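Local atomic coordinates of Sb(V)-As(V) reductase (Leishmania major, PDB entry 2J6P), a protein that probably reduces pentavalent arsenic and antimony, using a rhodanese-like domain related to Cdc25 phosphatases. Residues I28-S33 with M46-C51; A76-R81 with V103-G108. All blocks are in the same frame, centred on the assembly; numbering follows the deposited sequence.

Contact 1: I28-S33 with M46-C51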
ATOM      1  N   ILE A  28     -12.029  13.145  12.400  1.00 21.34           N
ATOM      2  CA  ILE A  28     -10.563  12.868  12.614  1.00 20.38           C
ATOM      3  C   ILE A  28     -10.017  12.445  11.220  1.00 20.82           C
ATOM      4  O   ILE A  28     -10.409  11.458  10.669  1.00 17.86           O
ATOM      5  CB  ILE A  28     -10.300  11.847  13.640  1.00 22.34           C
ATOM      6  CG1 ILE A  28     -11.201  12.087  14.904  1.00 22.05           C
ATOM      7  CG2 ILE A  28      -8.684  11.665  13.871  1.00 21.61           C
ATOM      8  CD1 ILE A  28     -10.937  13.356  15.615  1.00 25.10           C
ATOM      9  N   ASP A  29      -9.231  13.303  10.620  1.00 18.54           N
ATOM     10  CA  ASP A  29      -8.707  13.017   9.317  1.00 20.72           C
ATOM     11  C   ASP A  29      -7.328  12.296   9.532  1.00 19.62           C
ATOM     12  O   ASP A  29      -6.441  12.860  10.141  1.00 17.95           O
ATOM     13  CB  ASP A  29      -8.409  14.339   8.674  1.00 18.84           C
ATOM     14  CG  ASP A  29      -7.869  14.208   7.220  1.00 23.40           C
ATOM     15  OD1 ASP A  29      -7.377  13.127   6.755  1.00 22.28           O
ATOM     16  OD2 ASP A  29      -7.952  15.273   6.571  1.00 22.57           O
ATOM     17  N   CYS A  30      -7.188  11.080   9.028  1.00 18.83           N
ATOM     18  CA  CYS A  30      -5.997  10.280   9.350  1.00 18.51           C
ATOM     19  C   CYS A  30      -5.022  10.251   8.244  1.00 18.93           C
ATOM     20  O   CYS A  30      -4.103   9.424   8.302  1.00 17.78           O
ATOM     21  CB  CYS A  30      -6.414   8.802   9.571  1.00 21.40           C
ATOM     22  SG  CYS A  30      -7.597   8.719  11.055  1.00 21.39           S
ATOM     23  N   ARG A  31      -5.193  11.152   7.254  1.00 19.82           N
ATOM     24  CA  ARG A  31      -4.294  11.281   6.082  1.00 19.92           C
ATOM     25  C   ARG A  31      -2.944  11.866   6.398  1.00 21.03           C
ATOM     26  O   ARG A  31      -2.755  12.423   7.456  1.00 18.69           O
ATOM     27  CB  ARG A  31      -4.965  12.042   4.953  1.00 20.93           C
ATOM     28  CG  ARG A  31      -6.006  11.077   4.222  1.00 17.23           C
ATOM     29  CD  ARG A  31      -6.876  11.995   3.223  1.00 18.06           C
ATOM     30  NE  ARG A  31      -7.418  13.172   3.934  1.00 16.98           N
ATOM     31  CZ  ARG A  31      -8.100  14.095   3.315  1.00 22.47           C
ATOM     32  NH1 ARG A  31      -8.317  13.935   1.988  1.00 21.18           N
ATOM     33  NH2 ARG A  31      -8.588  15.114   3.974  1.00 20.44           N
ATOM     34  N   ASP A  32      -1.980  11.739   5.469  1.00 19.52           N
ATOM     35  CA  ASP A  32      -0.651  12.245   5.759  1.00 19.09           C
ATOM     36  C   ASP A  32      -0.126  13.256   4.690  1.00 21.52           C
ATOM     37  O   ASP A  32      -0.357  14.450   4.847  1.00 22.24           O
ATOM     38  CB  ASP A  32       0.352  11.030   6.030  1.00 18.05           C
ATOM     39  CG  ASP A  32       0.195   9.879   5.005  1.00 22.66           C
ATOM     40  OD1 ASP A  32      -0.419   8.810   5.346  1.00 17.47           O
ATOM     41  OD2 ASP A  32       0.679  10.021   3.818  1.00 25.03           O
ATOM     42  N   SER A  33       0.525  12.791   3.652  1.00 18.69           N
ATOM     43  CA  SER A  33       1.001  13.716   2.622  1.00 23.52           C
ATOM     44  C   SER A  33      -0.081  13.894   1.575  1.00 23.93           C
ATOM     45  O   SER A  33       0.102  14.691   0.685  1.00 25.04           O
ATOM     46  CB  SER A  33       2.263  13.155   1.901  1.00 16.59           C
ATOM     47  OG  SER A  33       1.964  11.813   1.490  1.00 24.50           O
ATOM     48  N   MET A  46      -4.961  13.519  12.420  1.00 21.01           N
ATOM     49  CA  MET A  46      -4.137  12.690  13.249  1.00 21.33           C
ATOM     50  C   MET A  46      -3.540  11.681  12.283  1.00 19.75           C
ATOM     51  O   MET A  46      -4.169  10.605  12.015  1.00 17.24           O
ATOM     52  CB  MET A  46      -5.013  11.940  14.303  1.00 21.03           C
ATOM     53  CG  MET A  46      -5.667  12.871  15.331  1.00 27.18           C
ATOM     54  SD  MET A  46      -4.466  13.304  16.614  1.00 29.42           S
ATOM     55  CE  MET A  46      -4.125  11.718  17.359  1.00 17.75           C
ATOM     56  N   PRO A  47      -2.352  11.996  11.714  1.00 21.18           N
ATOM     57  CA  PRO A  47      -1.927  11.112  10.605  1.00 19.63           C
ATOM     58  C   PRO A  47      -1.582   9.761  11.210  1.00 18.62           C
ATOM     59  O   PRO A  47      -0.684   9.613  12.118  1.00 17.79           O
ATOM     60  CB  PRO A  47      -0.647  11.796  10.035  1.00 21.03           C
ATOM     61  CG  PRO A  47      -0.385  12.941  10.952  1.00 23.25           C
ATOM     62  CD  PRO A  47      -1.414  13.077  11.998  1.00 19.62           C
ATOM     63  N   THR A  48      -2.289   8.758  10.758  1.00 18.52           N
ATOM     64  CA  THR A  48      -2.017   7.382  11.273  1.00 16.62           C
ATOM     65  C   THR A  48      -0.530   6.968  11.151  1.00 19.07           C
ATOM     66  O   THR A  48       0.008   6.253  12.004  1.00 18.40           O
ATOM     67  CB  THR A  48      -2.913   6.399  10.503  1.00 15.21           C
ATOM     68  OG1 THR A  48      -4.276   6.733  10.923  1.00 18.55           O
ATOM     69  CG2 THR A  48      -2.633   4.911  10.976  1.00 17.60           C
ATOM     70  N   ILE A  49       0.138   7.383  10.066  1.00 17.61           N
ATOM     71  CA  ILE A  49       1.466   6.910   9.840  1.00 19.48           C
ATOM     72  C   ILE A  49       2.439   7.312  10.919  1.00 19.46           C
ATOM     73  O   ILE A  49       3.420   6.637  11.121  1.00 19.32           O
ATOM     74  CB  ILE A  49       1.895   7.339   8.381  1.00 21.06           C
ATOM     75  CG1 ILE A  49       3.136   6.711   7.937  1.00 20.42           C
ATOM     76  CG2 ILE A  49       2.111   8.778   8.292  1.00 17.01           C
ATOM     77  CD1 ILE A  49       3.505   7.294   6.483  1.00 20.19           C
ATOM     78  N   SER A  50       2.218   8.443  11.597  1.00 18.61           N
ATOM     79  CA  SER A  50       3.229   8.932  12.456  1.00 17.55           C
ATOM     80  C   SER A  50       2.752   9.278  13.866  1.00 20.16           C
ATOM     81  O   SER A  50       3.599   9.687  14.667  1.00 20.54           O
ATOM     82  CB  SER A  50       3.778  10.163  11.752  1.00 17.25           C
ATOM     83  OG  SER A  50       2.786  11.215  11.659  1.00 16.25           O
ATOM     84  N   CYS A  51       1.421   9.250  14.149  1.00 20.46           N
ATOM     85  CA  CYS A  51       0.896   9.535  15.495  1.00 19.86           C
ATOM     86  C   CYS A  51       1.276   8.476  16.491  1.00 20.41           C
ATOM     87  O   CYS A  51       1.476   7.342  16.099  1.00 17.13           O
ATOM     88  CB  CYS A  51      -0.597   9.636  15.546  1.00 22.99           C
ATOM     89  SG  CYS A  51      -1.092  11.160  14.906  1.00 26.70           S
TER
HETATM   90  O   HOH W   1      -1.448   8.736   7.773  1.00 20.23           O
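Cys30 O is held by two donors. Thr48 N reaches it at 3.1 Å in a nearly straight bond (165° at the hydrogen), tilted from the carbonyl plane. Water 1 gives it the second bond, at 2.8 Å from Cys30 O. The same water donates to Asp32 OD1 and accepts from Ile49 N, and so adds a water-mediated link between the segments. Pro47 CA adds a CA-H...O contact to Cys30 O. Earlier along both segments, Met46 N bonds to Asp29 O at 2.8 Å. Met46 O in turn receives a CA-H...O contact from Cys30 CA.

These bonds carry the pairing of strands 25-29 and 44-45 on into the loops that follow them. The two strands are parallel neighbours at one edge of the five-stranded sheet of the rhodanese-like domain.

The side chains fit around this backbone. Ile28 and Met46 run side by side and point the same way, with Ile28 CG2 3.6 Å from Met46 CG. The helix 53-65 packs on both. With chi1 at -67°, Thr48 OG1 lies beside its own backbone N and comes 3.3 Å from Cys30 CB. Its polar partner is Arg81 O. Asp32 and Ile49 cross at about a right angle, Ile49 CG2 lying 3.6 Å from Asp32 CB.

Within 28-33, Arg31 folds back on Asp29 and grips its carboxylate side-on. NE goes to OD1, and Arg31 NH2 meets Asp29 OD2 at 2.7 Å. Both carboxylate oxygens are met on their syn sides. Asp29 OD1 also takes Arg31 N on its anti side, which makes an Asx turn. Two bonds to OD1 and one to OD2 thus fix the rotation of the carboxylate. Trp110 makes a cation-pi contact with Arg31.

Contact 2: A76-R81 with V103-G108. With SO4 (sulfate ion), chain I.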
ATOM      1  N   ALA A  76      -8.259   8.470   3.012  1.00 20.17           N
ATOM      2  CA  ALA A  76      -8.628   8.625   1.567  1.00 19.99           C
ATOM      3  C   ALA A  76      -9.656   7.588   1.208  1.00 19.69           C
ATOM      4  O   ALA A  76     -10.640   7.944   0.580  1.00 21.08           O
ATOM      5  CB  ALA A  76      -7.357   8.560   0.546  1.00 18.04           C
ATOM      6  N   GLN A  77      -9.402   6.306   1.549  1.00 18.38           N
ATOM      7  CA  GLN A  77     -10.375   5.239   1.198  1.00 17.96           C
ATOM      8  C   GLN A  77     -10.980   4.686   2.388  1.00 17.34           C
ATOM      9  O   GLN A  77     -11.933   3.909   2.275  1.00 19.24           O
ATOM     10  CB  GLN A  77      -9.654   4.115   0.436  1.00 18.06           C
ATOM     11  CG  GLN A  77      -9.115   4.665  -0.988  1.00 21.64           C
ATOM     12  CD  GLN A  77      -8.450   3.575  -1.809  1.00 23.83           C
ATOM     13  OE1 GLN A  77      -8.779   2.394  -1.704  1.00 27.72           O
ATOM     14  NE2 GLN A  77      -7.498   3.972  -2.627  1.00 29.06           N
ATOM     15  N   SER A  78     -10.462   5.070   3.571  1.00 16.87           N
ATOM     16  CA  SER A  78     -10.920   4.475   4.825  1.00 16.71           C
ATOM     17  C   SER A  78     -10.753   2.931   4.922  1.00 17.76           C
ATOM     18  O   SER A  78     -11.671   2.186   5.430  1.00 16.63           O
ATOM     19  CB  SER A  78     -12.369   4.927   5.107  1.00 16.57           C
ATOM     20  OG  SER A  78     -12.339   6.275   5.649  1.00 19.67           O
ATOM     21  N   LEU A  79      -9.680   2.429   4.294  1.00 17.79           N
ATOM     22  CA  LEU A  79      -9.440   0.961   4.254  1.00 18.05           C
ATOM     23  C   LEU A  79      -8.277   0.615   5.157  1.00 19.09           C
ATOM     24  O   LEU A  79      -8.342  -0.423   5.811  1.00 17.31           O
ATOM     25  CB  LEU A  79      -9.133   0.408   2.857  1.00 16.67           C
ATOM     26  CG  LEU A  79     -10.243   0.555   1.745  1.00 15.72           C
ATOM     27  CD1 LEU A  79      -9.730  -0.265   0.625  1.00 15.95           C
ATOM     28  CD2 LEU A  79     -11.681  -0.097   2.204  1.00 17.15           C
ATOM     29  N   VAL A  80      -7.326   1.543   5.285  1.00 16.29           N
ATOM     30  CA  VAL A  80      -6.130   1.257   6.088  1.00 18.29           C
ATOM     31  C   VAL A  80      -5.993   2.323   7.163  1.00 19.39           C
ATOM     32  O   VAL A  80      -6.061   2.034   8.358  1.00 21.52           O
ATOM     33  CB  VAL A  80      -4.804   1.204   5.202  1.00 17.21           C
ATOM     34  CG1 VAL A  80      -3.502   0.991   6.145  1.00 16.02           C
ATOM     35  CG2 VAL A  80      -4.990   0.064   4.054  1.00 17.19           C
ATOM     36  N   ARG A  81      -5.816   3.573   6.754  1.00 17.57           N
ATOM     37  CA  ARG A  81      -5.390   4.536   7.780  1.00 17.42           C
ATOM     38  C   ARG A  81      -6.498   4.891   8.732  1.00 17.73           C
ATOM     39  O   ARG A  81      -6.220   5.075   9.901  1.00 17.32           O
ATOM     40  CB  ARG A  81      -4.736   5.811   7.156  1.00 15.17           C
ATOM     41  CG  ARG A  81      -3.426   5.366   6.559  1.00 16.08           C
ATOM     42  CD  ARG A  81      -2.777   6.431   5.657  1.00 17.18           C
ATOM     43  NE  ARG A  81      -3.675   6.563   4.491  1.00 16.11           N
ATOM     44  CZ  ARG A  81      -3.713   7.647   3.733  1.00 14.74           C
ATOM     45  NH1 ARG A  81      -2.830   8.625   3.893  1.00 15.38           N
ATOM     46  NH2 ARG A  81      -4.597   7.708   2.788  1.00 14.14           N
ATOM     47  N   VAL A 103     -17.021   5.743  18.527  1.00 22.02           N
ATOM     48  CA  VAL A 103     -16.039   5.715  17.467  1.00 22.89           C
ATOM     49  C   VAL A 103     -16.595   5.180  16.116  1.00 24.04           C
ATOM     50  O   VAL A 103     -17.142   4.092  16.081  1.00 22.36           O
ATOM     51  CB  VAL A 103     -14.833   4.918  17.915  1.00 21.45           C
ATOM     52  CG1 VAL A 103     -13.768   5.070  16.873  1.00 18.59           C
ATOM     53  CG2 VAL A 103     -14.306   5.433  19.310  1.00 21.77           C
ATOM     54  N   TYR A 104     -16.407   5.949  15.023  1.00 21.63           N
ATOM     55  CA  TYR A 104     -16.923   5.583  13.756  1.00 20.88           C
ATOM     56  C   TYR A 104     -15.849   5.756  12.690  1.00 23.18           C
ATOM     57  O   TYR A 104     -15.014   6.634  12.794  1.00 21.58           O
ATOM     58  CB  TYR A 104     -18.106   6.490  13.306  1.00 23.63           C
ATOM     59  CG  TYR A 104     -19.254   6.372  14.302  1.00 26.23           C
ATOM     60  CD1 TYR A 104     -20.234   5.406  14.143  1.00 24.82           C
ATOM     61  CD2 TYR A 104     -19.308   7.241  15.443  1.00 27.05           C
ATOM     62  CE1 TYR A 104     -21.324   5.320  15.070  1.00 30.37           C
ATOM     63  CE2 TYR A 104     -20.363   7.097  16.432  1.00 30.28           C
ATOM     64  CZ  TYR A 104     -21.334   6.118  16.248  1.00 27.64           C
ATOM     65  OH  TYR A 104     -22.364   5.999  17.184  1.00 33.28           O
ATOM     66  N   VAL A 105     -15.960   4.985  11.624  1.00 21.51           N
ATOM     67  CA  VAL A 105     -15.144   5.160  10.408  1.00 22.61           C
ATOM     68  C   VAL A 105     -16.057   5.498   9.237  1.00 20.90           C
ATOM     69  O   VAL A 105     -17.108   4.880   9.053  1.00 19.29           O
ATOM     70  CB  VAL A 105     -14.262   3.872  10.105  1.00 21.99           C
ATOM     71  CG1 VAL A 105     -13.627   3.843   8.695  1.00 19.87           C
ATOM     72  CG2 VAL A 105     -13.221   3.688  11.260  1.00 21.01           C
ATOM     73  N   LEU A 106     -15.674   6.529   8.516  1.00 19.75           N
ATOM     74  CA  LEU A 106     -16.502   7.033   7.471  1.00 21.58           C
ATOM     75  C   LEU A 106     -16.212   6.023   6.304  1.00 21.25           C
ATOM     76  O   LEU A 106     -15.081   6.010   5.750  1.00 20.16           O
ATOM     77  CB  LEU A 106     -16.039   8.398   7.082  1.00 20.04           C
ATOM     78  CG  LEU A 106     -16.585   8.883   5.730  1.00 20.46           C
ATOM     79  CD1 LEU A 106     -18.199   9.024   5.904  1.00 21.45           C
ATOM     80  CD2 LEU A 106     -15.910  10.273   5.259  1.00 19.70           C
ATOM     81  N   ARG A 107     -17.229   5.236   5.970  1.00 19.93           N
ATOM     82  CA  ARG A 107     -17.124   4.202   4.931  1.00 21.88           C
ATOM     83  C   ARG A 107     -16.666   4.859   3.588  1.00 22.44           C
ATOM     84  O   ARG A 107     -17.338   5.799   3.127  1.00 19.22           O
ATOM     85  CB  ARG A 107     -18.481   3.514   4.743  1.00 20.21           C
ATOM     86  CG  ARG A 107     -18.415   2.345   3.572  1.00 20.66           C
ATOM     87  CD  ARG A 107     -17.850   1.086   4.049  1.00 21.90           C
ATOM     88  NE  ARG A 107     -18.833   0.374   4.919  1.00 25.65           N
ATOM     89  CZ  ARG A 107     -18.548  -0.728   5.615  1.00 24.39           C
ATOM     90  NH1 ARG A 107     -17.301  -1.250   5.518  1.00 25.82           N
ATOM     91  NH2 ARG A 107     -19.479  -1.293   6.431  1.00 19.87           N
ATOM     92  N   GLY A 108     -15.559   4.377   2.978  1.00 21.60           N
ATOM     93  CA  GLY A 108     -15.174   4.953   1.667  1.00 19.81           C
ATOM     94  C   GLY A 108     -14.292   6.198   1.766  1.00 19.58           C
ATOM     95  O   GLY A 108     -13.685   6.656   0.764  1.00 18.63           O
TER
HETATM   96  S   SO4 I 203      -6.310   3.955   2.479  0.50 16.06           S
HETATM   97  O1  SO4 I 203      -5.371   4.089   3.594  0.50 14.82           O
HETATM   98  O2  SO4 I 203      -7.556   3.324   3.051  0.50 15.95           O
HETATM   99  O3  SO4 I 203      -5.823   3.118   1.357  0.50 20.34           O
HETATM  100  O4  SO4 I 203      -6.538   5.265   1.963  0.50 15.71           O
HETATM  101  O   HOH W   2     -14.290   2.210   4.137  1.00 22.14           O
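Ser78 turns its side chain to the end of strand 102-106, where its hydroxyl donates to the backbone of Leu106. The bond from Ser78 OG to Leu106 O is 2.8 Å long. It lies in the carbonyl plane, with a C=O...donor angle of 155°. A chi1 of -79° sets OG beside the backbone N of Ser78, and the same hydroxyl makes a weak hydrogen bond with Cys75 N. Val105 approaches the other part of this side chain. Its CG1 lies 4.0 Å from Ser78 CB. Gln77 O comes 3.3 Å from Gly108 C. Water 2 accepts from Gly108 N and donates to Ser78 O, bridging the segments.

The residues from Cys75 to Arg81 fit the signature of Cdc25-type and related anion-binding loops, a cysteine and an arginine with five residues between them. The loop joins strand 70-74 to helix 81-96, which leads on to strand 102-106 in a beta-alpha-beta crossover. Here the loop cradles a sulfate ion, probably from the crystallisation liquor.

Arg81 presents the guanidinium edge, not a face, to the sulfate. Its chain bends at chi3 (-67°), which brings both NE and NH2 round to the anion. Arg81 NE meets sulfate O1 at 3.1 Å, and Arg81 NH2 meets sulfate O4 at 3.2 Å. The backbone supplies the rest. Leu79 N and Val80 N share sulfate O2, with Val80 N 2.9 Å from O2. Gln77 N adds to O4, and Arg81 N adds to O1. Val80 is the N-cap of helix 81-96, so the start of the helix would probably favour an anion here. A HEPES molecule is modelled with its sulfonate on Gln77 N, Leu79 N, Val80 N and Arg81 NE, so the two anions are probably alternative occupants of the loop.

Contacts 1 and 2 lie about 12 Å apart, centre to centre, and both reach the same parallel sheet, through strands 25-29 and 102-106. They meet at Arg81. Asp32 OD1 of contact 1 forms a salt bridge with Arg81 NH1, at 2.8 Å, while the NE and NH2 of that arginine face the sulfate. Asp34 is a second carboxylate partner of NH1. Thr48 OG1 lies 2.8 Å from Arg81 O, a probable hydrogen bond. Contact 1 thus probably helps position Arg81, as a second shell to the anion pocket of contact 2. Arg31 CG also packs on Ala76 N, at 3.7 Å. In the assembly, Ile49 packs on Val80 of a neighbouring subunit.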